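Local coordinates for protein iron-containing alcohol dehydrogenase (Ralstonia eutropha, PDB 3JZD) that probably reduces maleylacetate to 3-oxoadipate with NADH or NADPH, a step in the breakdown of aromatic compounds, at residues A[308-311]-A[312-315]; A[333-336]-A[337-341]. All blocks are in the same frame, centred on the assembly; numbering follows the deposited sequence. Where two conformers were deposited one is given.

Contact 1. Residues A[308-311]-A[312-315]; sequences PVAL and RDIG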
ATOM      1  N   PRO A 308      -4.581   4.962 -31.754  1.00 17.26           N
ATOM      2  CA  PRO A 308      -4.644   6.292 -32.377  1.00 17.99           C
ATOM      3  C   PRO A 308      -3.871   7.286 -31.490  1.00 18.66           C
ATOM      4  O   PRO A 308      -3.811   7.113 -30.255  1.00 17.30           O
ATOM      5  CB  PRO A 308      -6.133   6.624 -32.367  1.00 17.84           C
ATOM      6  CG  PRO A 308      -6.734   5.751 -31.377  1.00 20.63           C
ATOM      7  CD  PRO A 308      -5.882   4.519 -31.243  1.00 17.24           C
ATOM      8  N   VAL A 309      -3.224   8.262 -32.130  1.00 17.43           N
ATOM      9  CA  VAL A 309      -2.434   9.286 -31.448  1.00 16.90           C
ATOM     10  C   VAL A 309      -2.887  10.718 -31.803  1.00 16.13           C
ATOM     11  O   VAL A 309      -2.262  11.698 -31.394  1.00 14.92           O
ATOM     12  CB  VAL A 309      -0.942   9.101 -31.792  1.00 17.96           C
ATOM     13  CG1 VAL A 309      -0.429   7.754 -31.252  1.00 15.70           C
ATOM     14  CG2 VAL A 309      -0.704   9.218 -33.348  1.00 17.09           C
ATOM     15  N   ALA A 310      -3.974  10.828 -32.563  1.00 15.75           N
ATOM     16  CA  ALA A 310      -4.500  12.112 -33.006  1.00 15.14           C
ATOM     17  C   ALA A 310      -5.967  12.139 -32.690  1.00 15.11           C
ATOM     18  O   ALA A 310      -6.689  11.199 -33.053  1.00 14.37           O
ATOM     19  CB  ALA A 310      -4.262  12.286 -34.519  1.00 15.54           C
ATOM     20  N   LEU A 311      -6.441  13.202 -32.022  1.00 15.38           N
ATOM     21  CA  LEU A 311      -7.861  13.330 -31.729  1.00 14.37           C
ATOM     22  C   LEU A 311      -8.674  13.316 -33.015  1.00 14.63           C
ATOM     23  O   LEU A 311      -9.859  12.936 -33.025  1.00 14.61           O
ATOM     24  CB  LEU A 311      -8.182  14.631 -30.938  1.00 15.62           C
ATOM     25  CG  LEU A 311      -7.570  14.804 -29.556  1.00 14.58           C
ATOM     26  CD1 LEU A 311      -7.856  16.200 -29.039  1.00 11.23           C
ATOM     27  CD2 LEU A 311      -8.114  13.668 -28.573  1.00 10.48           C
ATOM     28  N   ARG A 312      -8.042  13.707 -34.110  1.00 15.87           N
ATOM     29  CA  ARG A 312      -8.690  13.731 -35.406  1.00 16.38           C
ATOM     30  C   ARG A 312      -9.265  12.341 -35.730  1.00 16.91           C
ATOM     31  O   ARG A 312     -10.313  12.211 -36.332  1.00 16.07           O
ATOM     32  CB  ARG A 312      -7.678  14.110 -36.511  1.00 15.92           C
ATOM     33  CG  ARG A 312      -8.304  14.204 -37.931  1.00 19.74           C
ATOM     34  CD  ARG A 312      -7.307  14.233 -39.116  1.00 30.14           C
ATOM     35  NE  ARG A 312      -5.960  14.627 -38.702  1.00 42.54           N
ATOM     36  CZ  ARG A 312      -4.999  13.777 -38.285  1.00 43.02           C
ATOM     37  NH1 ARG A 312      -5.208  12.456 -38.222  1.00 46.01           N
ATOM     38  NH2 ARG A 312      -3.812  14.250 -37.925  1.00 31.36           N
ATOM     39  N   ASP A 313      -8.528  11.305 -35.350  1.00 18.36           N
ATOM     40  CA  ASP A 313      -8.910   9.934 -35.644  1.00 17.85           C
ATOM     41  C   ASP A 313      -9.944   9.300 -34.752  1.00 16.08           C
ATOM     42  O   ASP A 313     -10.414   8.253 -35.083  1.00 17.68           O
ATOM     43  CB  ASP A 313      -7.674   9.088 -35.692  1.00 18.90           C
ATOM     44  CG  ASP A 313      -6.751   9.553 -36.775  1.00 25.61           C
ATOM     45  OD1 ASP A 313      -7.265  10.076 -37.787  1.00 36.46           O
ATOM     46  OD2 ASP A 313      -5.524   9.428 -36.626  1.00 32.24           O
ATOM     47  N   ILE A 314     -10.320   9.946 -33.659  1.00 16.50           N
ATOM     48  CA  ILE A 314     -11.332   9.405 -32.762  1.00 16.37           C
ATOM     49  C   ILE A 314     -12.550  10.325 -32.665  1.00 16.99           C
ATOM     50  O   ILE A 314     -13.261  10.349 -31.654  1.00 16.35           O
ATOM     51  CB  ILE A 314     -10.780   9.011 -31.362  1.00 15.21           C
ATOM     52  CG1 ILE A 314     -10.199  10.233 -30.636  1.00 16.31           C
ATOM     53  CG2 ILE A 314      -9.682   7.944 -31.493  1.00 13.93           C
ATOM     54  CD1 ILE A 314     -10.338  10.162 -29.088  1.00 13.91           C
ATOM     55  N   GLY A 315     -12.790  11.120 -33.698  1.00 17.82           N
ATOM     56  CA  GLY A 315     -14.053  11.868 -33.745  1.00 16.49           C
ATOM     57  C   GLY A 315     -14.098  13.262 -33.165  1.00 15.52           C
ATOM     58  O   GLY A 315     -15.183  13.738 -32.824  1.00 16.28           O
TER
HETATM   59  O   HOH W   1      -3.993   8.469 -34.865  1.00 28.93           O

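Contact 2. Residues A[333-336]-A[337-341]; sequences YWNP and RPIER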
ATOM      1  N   TYR A 333      -8.641  24.650 -11.324  1.00 16.59           N
ATOM      2  CA  TYR A 333      -8.199  23.572 -10.468  1.00 15.84           C
ATOM      3  C   TYR A 333      -6.685  23.669 -10.325  1.00 14.97           C
ATOM      4  O   TYR A 333      -6.017  24.343 -11.130  1.00 14.57           O
ATOM      5  CB  TYR A 333      -8.584  22.233 -11.076  1.00 16.49           C
ATOM      6  CG  TYR A 333      -8.056  22.045 -12.475  1.00 15.39           C
ATOM      7  CD1 TYR A 333      -6.799  21.508 -12.685  1.00 14.47           C
ATOM      8  CD2 TYR A 333      -8.839  22.403 -13.598  1.00 17.02           C
ATOM      9  CE1 TYR A 333      -6.301  21.315 -13.967  1.00 15.79           C
ATOM     10  CE2 TYR A 333      -8.338  22.263 -14.891  1.00 16.99           C
ATOM     11  CZ  TYR A 333      -7.086  21.715 -15.076  1.00 17.18           C
ATOM     12  OH  TYR A 333      -6.595  21.516 -16.327  1.00 14.16           O
ATOM     13  N   TRP A 334      -6.137  23.002  -9.315  1.00 13.46           N
ATOM     14  CA  TRP A 334      -4.698  23.097  -9.090  1.00 15.01           C
ATOM     15  C   TRP A 334      -3.950  22.316 -10.169  1.00 13.39           C
ATOM     16  O   TRP A 334      -4.322  21.196 -10.523  1.00 14.09           O
ATOM     17  CB  TRP A 334      -4.352  22.523  -7.702  1.00 17.00           C
ATOM     18  CG  TRP A 334      -2.981  22.715  -7.369  1.00 14.46           C
ATOM     19  CD1 TRP A 334      -2.430  23.788  -6.745  1.00 23.60           C
ATOM     20  CD2 TRP A 334      -1.907  21.837  -7.692  1.00 23.15           C
ATOM     21  NE1 TRP A 334      -1.074  23.622  -6.647  1.00 25.03           N
ATOM     22  CE2 TRP A 334      -0.735  22.414  -7.191  1.00 22.50           C
ATOM     23  CE3 TRP A 334      -1.833  20.582  -8.297  1.00 17.95           C
ATOM     24  CZ2 TRP A 334       0.502  21.799  -7.319  1.00 25.82           C
ATOM     25  CZ3 TRP A 334      -0.610  19.981  -8.421  1.00 25.11           C
ATOM     26  CH2 TRP A 334       0.541  20.589  -7.939  1.00 19.66           C
ATOM     27  N   ASN A 335      -2.891  22.897 -10.683  1.00 13.50           N
ATOM     28  CA  ASN A 335      -2.029  22.217 -11.646  1.00 16.27           C
ATOM     29  C   ASN A 335      -0.594  22.768 -11.435  1.00 16.53           C
ATOM     30  O   ASN A 335      -0.454  23.887 -11.007  1.00 17.60           O
ATOM     31  CB  ASN A 335      -2.533  22.452 -13.082  1.00 16.53           C
ATOM     32  CG  ASN A 335      -1.790  21.619 -14.102  1.00 17.42           C
ATOM     33  OD1 ASN A 335      -1.916  20.391 -14.139  1.00 14.17           O
ATOM     34  ND2 ASN A 335      -1.045  22.282 -14.955  1.00 12.01           N
ATOM     35  N   PRO A 336       0.459  21.982 -11.704  1.00 16.58           N
ATOM     36  CA  PRO A 336       1.845  22.471 -11.432  1.00 17.47           C
ATOM     37  C   PRO A 336       2.247  23.721 -12.214  1.00 18.55           C
ATOM     38  O   PRO A 336       3.071  24.503 -11.734  1.00 18.34           O
ATOM     39  CB  PRO A 336       2.725  21.294 -11.838  1.00 16.74           C
ATOM     40  CG  PRO A 336       1.813  20.102 -11.653  1.00 19.76           C
ATOM     41  CD  PRO A 336       0.451  20.561 -12.077  1.00 15.68           C
ATOM     42  N   ARG A 337       1.697  23.853 -13.425  1.00 19.40           N
ATOM     43  CA  ARG A 337       1.867  25.047 -14.299  1.00 18.70           C
ATOM     44  C   ARG A 337       0.459  25.717 -14.506  1.00 18.55           C
ATOM     45  O   ARG A 337      -0.555  25.019 -14.680  1.00 19.27           O
ATOM     46  CB  ARG A 337       2.474  24.587 -15.631  1.00 16.84           C
ATOM     47  CG  ARG A 337       2.601  25.706 -16.668  1.00 17.86           C
ATOM     48  CD  ARG A 337       2.977  25.171 -18.013  1.00 14.43           C
ATOM     49  NE  ARG A 337       2.810  26.196 -19.042  1.00 16.57           N
ATOM     50  CZ  ARG A 337       3.015  25.982 -20.339  1.00 15.84           C
ATOM     51  NH1 ARG A 337       3.391  24.802 -20.754  1.00 20.40           N
ATOM     52  NH2 ARG A 337       2.875  26.951 -21.221  1.00 16.31           N
ATOM     53  N   PRO A 338       0.379  27.057 -14.466  1.00 18.56           N
ATOM     54  CA  PRO A 338      -0.949  27.701 -14.661  1.00 18.55           C
ATOM     55  C   PRO A 338      -1.644  27.289 -15.955  1.00 17.36           C
ATOM     56  O   PRO A 338      -0.976  27.036 -16.944  1.00 17.36           O
ATOM     57  CB  PRO A 338      -0.631  29.214 -14.643  1.00 18.58           C
ATOM     58  CG  PRO A 338       0.653  29.329 -13.909  1.00 18.35           C
ATOM     59  CD  PRO A 338       1.422  28.050 -14.141  1.00 18.91           C
ATOM     60  N   ILE A 339      -2.968  27.125 -15.898  1.00 19.04           N
ATOM     61  CA  ILE A 339      -3.765  26.758 -17.050  1.00 19.09           C
ATOM     62  C   ILE A 339      -4.070  28.107 -17.716  1.00 19.37           C
ATOM     63  O   ILE A 339      -4.683  28.966 -17.101  1.00 18.63           O
ATOM     64  CB  ILE A 339      -5.047  26.004 -16.632  1.00 21.18           C
ATOM     65  CG1 ILE A 339      -4.723  24.757 -15.773  1.00 19.61           C
ATOM     66  CG2 ILE A 339      -5.855  25.573 -17.823  1.00 17.47           C
ATOM     67  CD1 ILE A 339      -3.814  23.702 -16.415  1.00 16.34           C
ATOM     68  N   GLU A 340      -3.579  28.312 -18.936  1.00 19.95           N
ATOM     69  CA  GLU A 340      -3.769  29.568 -19.708  1.00 22.34           C
ATOM     70  C   GLU A 340      -4.258  29.206 -21.113  1.00 20.76           C
ATOM     71  O   GLU A 340      -3.819  28.205 -21.689  1.00 17.46           O
ATOM     72  CB  GLU A 340      -2.451  30.371 -19.765  1.00 23.91           C
ATOM     73  CG  GLU A 340      -1.815  30.753 -18.402  1.00 33.20           C
ATOM     74  CD  GLU A 340      -2.601  31.828 -17.591  1.00 42.91           C
ATOM     75  OE1 GLU A 340      -3.633  32.363 -18.076  1.00 46.01           O
ATOM     76  OE2 GLU A 340      -2.164  32.151 -16.458  1.00 51.35           O
ATOM     77  N   ARG A 341      -5.104  30.057 -21.693  1.00 22.16           N
ATOM     78  CA  ARG A 341      -5.742  29.806 -23.008  0.60 22.33           C
ATOM     79  C   ARG A 341      -4.814  29.421 -24.150  1.00 21.63           C
ATOM     80  O   ARG A 341      -4.948  28.385 -24.761  1.00 20.57           O
ATOM     81  CB  ARG A 341      -6.533  31.032 -23.516  0.60 24.36           C
ATOM     82  CG  ARG A 341      -7.416  30.680 -24.749  0.60 26.98           C
ATOM     83  CD  ARG A 341      -7.896  31.878 -25.574  0.60 29.05           C
ATOM     84  NE  ARG A 341      -6.790  32.604 -26.206  0.60 27.41           N
ATOM     85  CZ  ARG A 341      -6.106  32.179 -27.268  0.60 24.86           C
ATOM     86  NH1 ARG A 341      -6.377  31.009 -27.839  0.60 19.03           N
ATOM     87  NH2 ARG A 341      -5.115  32.925 -27.743  0.60 28.04           N
TER

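Contact 1. Residues A[308-311]-A[312-315]
A 3-10 turn between helices 294-304 and 321-328 folds Ala310 and Leu311 back onto Asp313 and Ile314. Two i to i+3 backbone bonds define it: Asp313 N donates to Ala310 O at 2.9 Å, and Ile314 N to Leu311 O at 3.1 Å. The Asp313 carboxylate reaches back through a water to Val309, just ahead of the turn; the water accepts from Val309 N at 2.8 Å and donates to Asp313 OD2. The other oxygen, Asp313 OD1, forms a salt bridge with Arg312 NH1 at 3.2 Å, weak as a hydrogen bond. Because the Arg312 chain bends at chi3, its guanidinium returns over the turn and lies obliquely against the methyl of Ala310, with Arg312 NH1 3.8 Å from Ala310 CB. This turn belongs to the helical C-terminal domain of the iron-containing alcohol dehydrogenase family, where Leu311 and Arg312 also make backbone bonds to the end of helix 341-353. On the apolar side Ile314 divides its branches between two neighbours. Placing CG1 between the backbone N and the carbonyl carbon (chi1 61°) turns CG2 toward the proline ring, 3.7 Å from Pro308 CG, the two side chains meeting nearly at right angles. The other branch passes Leu311 O and ends with Ile314 CD1 4.2 Å from Leu311 CD2. Beyond them, Ile263 of helix 257-272 touches both Leu311 and Ile314.

Contact 2. Residues A[333-336]-A[337-341]
Tyr333, Asn335 and Ile339 meet where the proline-containing loop after helix 321-328 bends before entering helix 341-353 of the C-terminal helical domain. Glu340, next after Ile339, occupies the N-cap position of that helix. The polar part rests on the amide of Asn335, whose ND2 donates to Arg337 O at 2.8 Å across Pro336. This bond is nearly straight, with an N-H...O angle of 170°, and it uses a lone pair of Arg337 O in the carbonyl plane; the acceptor also lies almost within the amide plane of Asn335. Both ends of the amide have further partners: ND2 also bonds Asn272 OD1 and OD1 accepts from Leu241 N, which fixes the rotation of the group and ties the bend to the ends of helices 257-272 and 241-253. Arg337, with CG opposite the backbone N (chi1 175°) and the chain extended from CG to NE, carries its guanidinium away from the bend to Tyr271, giving NH1 to the carbonyl oxygen of that residue and making a cation-pi contact with its ring. The apolar part centres on Ile339, which crosses Tyr333 and Asn335 at about right angles to each. Its CG1 approaches the phenol end of the tyrosine obliquely, 3.9 Å from Tyr333 CZ. Leu241 of helix 241-253 touches both Tyr333 and Ile339, and Ile344 of helix 341-353 also packs on the isoleucine. The terminal methyl, Ile339 CD1, sits at the junction of the two groups, 3.5 Å from Tyr333 OH and 3.4 Å from Asn335 ND2.

In the fold
Contact 1 comes first along the chain, and helix 321-328 separates it from contact 2. Their centres are 24 Å apart and their nearest atoms about 13 Å, so they do not touch, yet both belong to the helical C-terminal domain and share two helices. Helix 257-272 meets residues 308-315 through Glu259, Thr260 and Ile263 and residues 333-341 through Tyr271 and Asn272, near its far end. Helix 341-353 begins at contact 2 and reaches contact 1 with Ala351 and Tyr352. The two loops therefore join opposite ends of the same pair of helices, with no part taken by the other subunit of the dimer.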